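Local coordinates for protein TetR family transcription regulator (Marinobacter aquaeolei, PDB 3PAS) that probably binds DNA as a dimeric transcription regulator of the TetR family, through a helix-turn-helix motif near its N terminus, at residues B[28-31]-B[32-35]; B[102-105]-B[106-110]; B[60-63]-B[64-68]. All coordinates share one frame; numbering follows the deposited sequence.

Contact 1 (B[28-31]-B[32-35]); sequences ATSV and GKIA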
# COMPACT_ATOMS: atom_id res chain seq x y z
N ALA B 28 -7.94 8.82 -19.02
CA ALA B 28 -9.16 9.60 -19.20
C ALA B 28 -8.91 11.11 -19.25
O ALA B 28 -9.78 11.85 -19.69
CB ALA B 28 -10.18 9.28 -18.08
N THR B 29 -7.75 11.56 -18.80
CA THR B 29 -7.47 12.99 -18.70
C THR B 29 -6.71 13.47 -19.94
O THR B 29 -5.57 13.10 -20.18
CB THR B 29 -6.64 13.26 -17.43
OG1 THR B 29 -7.36 12.78 -16.28
CG2 THR B 29 -6.36 14.71 -17.24
N SER B 30 -7.38 14.30 -20.72
CA SER B 30 -6.82 14.91 -21.91
C SER B 30 -6.39 16.36 -21.62
O SER B 30 -6.75 16.95 -20.61
CB SER B 30 -7.90 14.96 -22.96
OG SER B 30 -8.91 15.84 -22.52
N VAL B 31 -5.60 16.91 -22.54
CA VAL B 31 -5.23 18.33 -22.51
C VAL B 31 -6.47 19.23 -22.38
O VAL B 31 -6.49 20.18 -21.58
CB VAL B 31 -4.41 18.69 -23.78
CG1 VAL B 31 -4.47 20.22 -24.11
CG2 VAL B 31 -2.98 18.23 -23.58
N GLY B 32 -7.49 18.89 -23.15
CA GLY B 32 -8.73 19.66 -23.14
C GLY B 32 -9.43 19.69 -21.78
O GLY B 32 -9.91 20.73 -21.38
N LYS B 33 -9.46 18.56 -21.08
CA LYS B 33 -10.11 18.50 -19.77
C LYS B 33 -9.31 19.21 -18.68
O LYS B 33 -9.87 19.87 -17.80
CB LYS B 33 -10.33 17.07 -19.36
CG LYS B 33 -11.39 16.37 -20.08
CD LYS B 33 -11.34 14.86 -19.77
CE LYS B 33 -12.34 14.04 -20.60
NZ LYS B 33 -12.26 12.56 -20.24
N ILE B 34 -7.98 19.09 -18.75
CA ILE B 34 -7.10 19.81 -17.89
C ILE B 34 -7.30 21.32 -18.10
O ILE B 34 -7.44 22.09 -17.12
CB ILE B 34 -5.62 19.42 -18.12
CG1 ILE B 34 -5.34 17.99 -17.66
CG2 ILE B 34 -4.69 20.43 -17.41
CD1 ILE B 34 -3.95 17.49 -17.99
N ALA B 35 -7.27 21.77 -19.35
CA ALA B 35 -7.48 23.21 -19.66
C ALA B 35 -8.85 23.72 -19.08
O ALA B 35 -8.93 24.77 -18.38
CB ALA B 35 -7.39 23.44 -21.17
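Ser30 O is gripped by two backbone amides of the next turn: Ile34 N reaches it at 3.1 Å, nearly straight with an N-H...O angle of 171°, while Lys33 N adds a weak bond. The same Lys33 N gives its better bond to Ser30 OG, 3.1 Å away. That hydroxyl can reach it because it stands between its own backbone N and carbonyl carbon (chi1 66°). Ser30 is thus the N-cap of helix 31-37, the first helix of the predicted helix-turn-helix motif of this TetR-family regulator, and its side chain takes up an amide of the first turn that Thr29 O, bonded to Lys52, does not accept. Beyond the cap, Lys33 runs back along the incoming loop with its chain extended past CG, and NZ donates to Ala28 O at 2.6 Å, in the carbonyl plane. On the buried side, Thr29 CG2 presses against Ile34 CG1 at 3.5 Å, tighter than ordinary carbon contact, the two side chains crossing at about a right angle. Thr29 OG1 turns instead to Gly25 O. Ile34 continues inward onto Ala16 and Thr17 of helix 5-24 and Leu55 of helix 52-76, and Val31 packs on Leu45 and Tyr46 of helix 42-48.

Contact 2 (B[102-105]-B[106-110]); sequences LFRY and HETFT. With ACT (acetate ion), chain M.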
# COMPACT_ATOMS: atom_id res chain seq x y z
N LEU B 102 -2.13 15.39 -3.92
CA LEU B 102 -0.70 15.42 -4.21
C LEU B 102 -0.10 14.02 -4.03
O LEU B 102 0.65 13.53 -4.87
CB LEU B 102 0.01 16.39 -3.26
CG LEU B 102 -0.24 17.89 -3.34
CD1 LEU B 102 0.61 18.54 -2.18
CD2 LEU B 102 0.15 18.49 -4.77
N PHE B 103 -0.41 13.36 -2.92
CA PHE B 103 0.01 11.98 -2.71
C PHE B 103 -0.54 11.04 -3.81
O PHE B 103 0.16 10.14 -4.27
CB PHE B 103 -0.53 11.44 -1.38
CG PHE B 103 0.23 11.86 -0.14
CD1 PHE B 103 1.02 12.99 -0.11
CD2 PHE B 103 0.09 11.11 1.05
CE1 PHE B 103 1.70 13.38 1.06
CE2 PHE B 103 0.77 11.49 2.19
CZ PHE B 103 1.57 12.64 2.18
N ARG B 104 -1.81 11.21 -4.17
CA ARG B 104 -2.42 10.33 -5.19
C ARG B 104 -1.76 10.52 -6.57
O ARG B 104 -1.45 9.54 -7.26
CB ARG B 104 -3.90 10.58 -5.26
CG ARG B 104 -4.65 9.68 -6.19
CD ARG B 104 -6.05 9.45 -5.67
NE ARG B 104 -6.37 8.04 -5.83
CZ ARG B 104 -5.82 7.06 -5.12
NH1 ARG B 104 -4.90 7.31 -4.17
NH2 ARG B 104 -6.18 5.80 -5.36
N TYR B 105 -1.53 11.78 -6.95
CA TYR B 105 -0.80 12.08 -8.20
C TYR B 105 0.60 11.41 -8.18
O TYR B 105 0.97 10.70 -9.12
CB TYR B 105 -0.69 13.58 -8.52
CG TYR B 105 -0.17 13.78 -9.92
CD1 TYR B 105 -1.04 13.78 -10.99
CD2 TYR B 105 1.19 13.77 -10.19
CE1 TYR B 105 -0.57 13.92 -12.32
CE2 TYR B 105 1.68 13.88 -11.49
CZ TYR B 105 0.77 13.96 -12.55
OH TYR B 105 1.20 14.07 -13.85
N HIS B 106 1.36 11.61 -7.11
CA HIS B 106 2.66 10.97 -6.98
C HIS B 106 2.60 9.41 -7.15
O HIS B 106 3.36 8.82 -7.92
CB HIS B 106 3.29 11.33 -5.61
CG HIS B 106 4.65 10.73 -5.43
ND1 HIS B 106 4.83 9.45 -4.95
CD2 HIS B 106 5.87 11.19 -5.77
CE1 HIS B 106 6.12 9.15 -4.99
NE2 HIS B 106 6.77 10.20 -5.46
N GLU B 107 1.68 8.79 -6.43
CA GLU B 107 1.42 7.34 -6.49
C GLU B 107 0.98 6.89 -7.90
O GLU B 107 1.52 5.94 -8.45
CB GLU B 107 0.34 6.98 -5.46
CG GLU B 107 -0.06 5.48 -5.33
CD GLU B 107 1.00 4.64 -4.64
OE1 GLU B 107 2.06 5.19 -4.24
OE2 GLU B 107 0.78 3.40 -4.51
N THR B 108 0.00 7.57 -8.48
CA THR B 108 -0.45 7.21 -9.82
C THR B 108 0.71 7.30 -10.82
O THR B 108 0.91 6.37 -11.61
CB THR B 108 -1.60 8.11 -10.34
OG1 THR B 108 -2.71 8.01 -9.45
CG2 THR B 108 -2.06 7.63 -11.73
N PHE B 109 1.48 8.39 -10.76
CA PHE B 109 2.59 8.59 -11.69
C PHE B 109 3.70 7.57 -11.50
O PHE B 109 4.17 6.96 -12.50
CB PHE B 109 3.20 9.99 -11.55
CG PHE B 109 4.16 10.38 -12.66
CD1 PHE B 109 5.48 9.98 -12.64
CD2 PHE B 109 3.74 11.20 -13.70
CE1 PHE B 109 6.37 10.33 -13.65
CE2 PHE B 109 4.63 11.57 -14.74
CZ PHE B 109 5.95 11.13 -14.70
N THR B 110 4.15 7.39 -10.25
CA THR B 110 5.26 6.45 -9.99
C THR B 110 4.89 5.01 -10.35
O THR B 110 5.78 4.24 -10.65
CB THR B 110 5.83 6.47 -8.50
OG1 THR B 110 4.80 6.09 -7.61
CG2 THR B 110 6.35 7.83 -8.12
C ACT M . -4.40 9.14 -0.37
O ACT M . -5.46 8.80 0.22
OXT ACT M . -4.48 9.20 -1.61
CH3 ACT M . -3.13 9.43 0.37
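Tyr105 and Phe109, one helical turn apart, lie side by side and point the same way. Each carries CG anti to the backbone N (chi1 -170° and -168°), which sends both rings off one flank of helix 100-110; Tyr105 CE2 meets Phe109 CD2 at 4.0 Å, and Tyr105 OH ends 3.8 Å from that same CD2. The hydroxyl is hydrogen-bonded to Leu56 O of helix 52-76. A phenylalanine in place of Tyr105 would probably leave Leu56 O without this hydroxyl donor and lose this tie to helix 52-76. On another flank, the chain of Arg104, bent at chi2 and chi3, brings NH1 round to OXT of an acetate ion, probably from the crystallisation liquor, a weak bond of 3.2 Å, while the acetate CH3 rests 3.7 Å from Phe103 CD2. His106 shows one ring face to Thr110 CG2, 3.4 Å above the plane and toward the rim; Thr110 N and OG1 both donate to His106 O, from opposite faces of its plane. The helix is wedged between its neighbours: Tyr105 touches Val21 of helix 5-24, Phe103 packs on Ile159 of helix 148-167, where Glu107 has a salt bridge with Arg157, and Leu102 meets Val63 of helix 52-76.

Contact 3 (B[60-63]-B[64-68]); sequences FYYV and SDQVI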
# COMPACT_ATOMS: atom_id res chain seq x y z
N PHE B 60 4.38 16.13 -12.11
CA PHE B 60 5.04 15.21 -11.19
C PHE B 60 6.14 15.97 -10.41
O PHE B 60 6.23 15.85 -9.17
CB PHE B 60 5.61 14.01 -11.91
CG PHE B 60 6.28 13.04 -10.99
CD1 PHE B 60 5.53 12.28 -10.15
CD2 PHE B 60 7.65 12.97 -10.91
CE1 PHE B 60 6.14 11.38 -9.26
CE2 PHE B 60 8.25 12.07 -10.05
CZ PHE B 60 7.52 11.30 -9.24
N TYR B 61 6.93 16.77 -11.10
CA TYR B 61 7.96 17.57 -10.43
C TYR B 61 7.43 18.64 -9.51
O TYR B 61 8.03 18.92 -8.46
CB TYR B 61 8.92 18.19 -11.44
CG TYR B 61 9.80 17.20 -12.12
CD1 TYR B 61 10.36 16.13 -11.42
CD2 TYR B 61 10.17 17.36 -13.45
CE1 TYR B 61 11.21 15.23 -12.04
CE2 TYR B 61 11.03 16.46 -14.07
CZ TYR B 61 11.55 15.40 -13.36
OH TYR B 61 12.39 14.49 -13.95
N TYR B 62 6.34 19.27 -9.90
CA TYR B 62 5.66 20.22 -9.05
C TYR B 62 5.17 19.55 -7.74
O TYR B 62 5.38 20.07 -6.62
CB TYR B 62 4.47 20.80 -9.82
CG TYR B 62 3.48 21.57 -9.00
CD1 TYR B 62 3.75 22.87 -8.62
CD2 TYR B 62 2.24 21.04 -8.65
CE1 TYR B 62 2.83 23.61 -7.91
CE2 TYR B 62 1.33 21.77 -7.94
CZ TYR B 62 1.64 23.08 -7.57
OH TYR B 62 0.74 23.87 -6.84
N VAL B 63 4.54 18.39 -7.87
CA VAL B 63 4.01 17.67 -6.72
C VAL B 63 5.19 17.22 -5.81
O VAL B 63 5.24 17.50 -4.61
CB VAL B 63 3.12 16.49 -7.19
CG1 VAL B 63 2.85 15.55 -6.06
CG2 VAL B 63 1.79 17.01 -7.86
N SER B 64 6.17 16.58 -6.42
CA SER B 64 7.36 16.09 -5.74
C SER B 64 8.15 17.23 -5.07
O SER B 64 8.56 17.12 -3.91
CB SER B 64 8.27 15.31 -6.70
OG SER B 64 7.57 14.22 -7.29
N ASP B 65 8.37 18.32 -5.79
CA ASP B 65 9.07 19.47 -5.21
C ASP B 65 8.37 20.09 -4.01
O ASP B 65 9.01 20.40 -3.00
CB ASP B 65 9.35 20.53 -6.24
CG ASP B 65 10.33 20.03 -7.30
OD1 ASP B 65 10.89 18.93 -7.10
OD2 ASP B 65 10.49 20.71 -8.31
N GLN B 66 7.07 20.31 -4.13
CA GLN B 66 6.29 20.81 -3.01
C GLN B 66 6.48 19.95 -1.77
O GLN B 66 6.74 20.48 -0.67
CB GLN B 66 4.80 20.79 -3.35
CG GLN B 66 4.44 21.98 -4.14
CD GLN B 66 3.02 22.15 -4.14
OE1 GLN B 66 2.44 22.59 -3.15
NE2 GLN B 66 2.39 21.77 -5.26
N VAL B 67 6.28 18.64 -1.94
CA VAL B 67 6.40 17.72 -0.83
C VAL B 67 7.82 17.56 -0.31
O VAL B 67 8.02 17.60 0.90
CB VAL B 67 5.80 16.33 -1.14
CG1 VAL B 67 6.13 15.35 -0.03
CG2 VAL B 67 4.27 16.44 -1.36
N ILE B 68 8.78 17.31 -1.19
CA ILE B 68 10.20 17.12 -0.78
C ILE B 68 10.71 18.36 -0.08
O ILE B 68 11.34 18.27 0.99
CB ILE B 68 11.10 16.80 -1.99
CG1 ILE B 68 10.71 15.41 -2.53
CG2 ILE B 68 12.59 16.95 -1.62
CD1 ILE B 68 11.39 15.03 -3.84
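Phe60 carries CG anti to its backbone N (chi1 -179°), and Ser64 sets OG beside its own N (chi1 -58°); together these torsions hang the serine hydroxyl over the phenyl ring one turn earlier. OG stands 3.4 Å above the ring plane, over its centre. It also donates to Phe60 O at 2.8 Å, approaching from above the carbonyl plane, 41° out of it, whereas Ser64 N reaches the same oxygen by the regular helical bond, also 2.8 Å long. Phe60 O is therefore held by two donors from one residue, which should fix the rotation of the serine side chain. Asn123 ND2 of helix 117-126 is a further partner of Ser64 OG, so this buried hydroxyl has polar mates both within its own helix and on helix 117-126.

A second pair, Tyr62 and Gln66, lies on another side of the helix. The amide of Gln66 is modelled over one face of the Tyr62 ring, CD 3.8 Å above its plane toward the rim, but NE2 comes too close there for the detail to be trusted. Tyr62 OH is hydrogen-bonded to Glu15 OE2 of helix 5-24. Asp65 turns to a salt bridge with Arg122, whose guanidinium also makes a cation-pi contact with Tyr61.

Such i to i+4 pairing along a long helix, with its faces packed against different neighbours, suits the all-helical TetR fold, in which helix 52-76 leads from the DNA-binding region into the C-terminal domain.

In the fold
From the N terminus, the chain first meets contact 1, where the loop after helix 5-24 turns into helix 31-37. Contact 3 follows within helix 52-76, and contact 2 comes last, within helix 100-110. Each is local, and the three run in series along the chain, none nesting in or crossing another. Contact 1 stands apart, its centre about 17 Å from that of contact 2 and about 21 Å from that of contact 3. Contacts 2 and 3 touch directly: Phe60 stacks on Phe109, meets His106 and packs against Tyr105. Helix 5-24 is common ground, reached by side chains from all three, and so joins the DNA-binding region to the C-terminal helices.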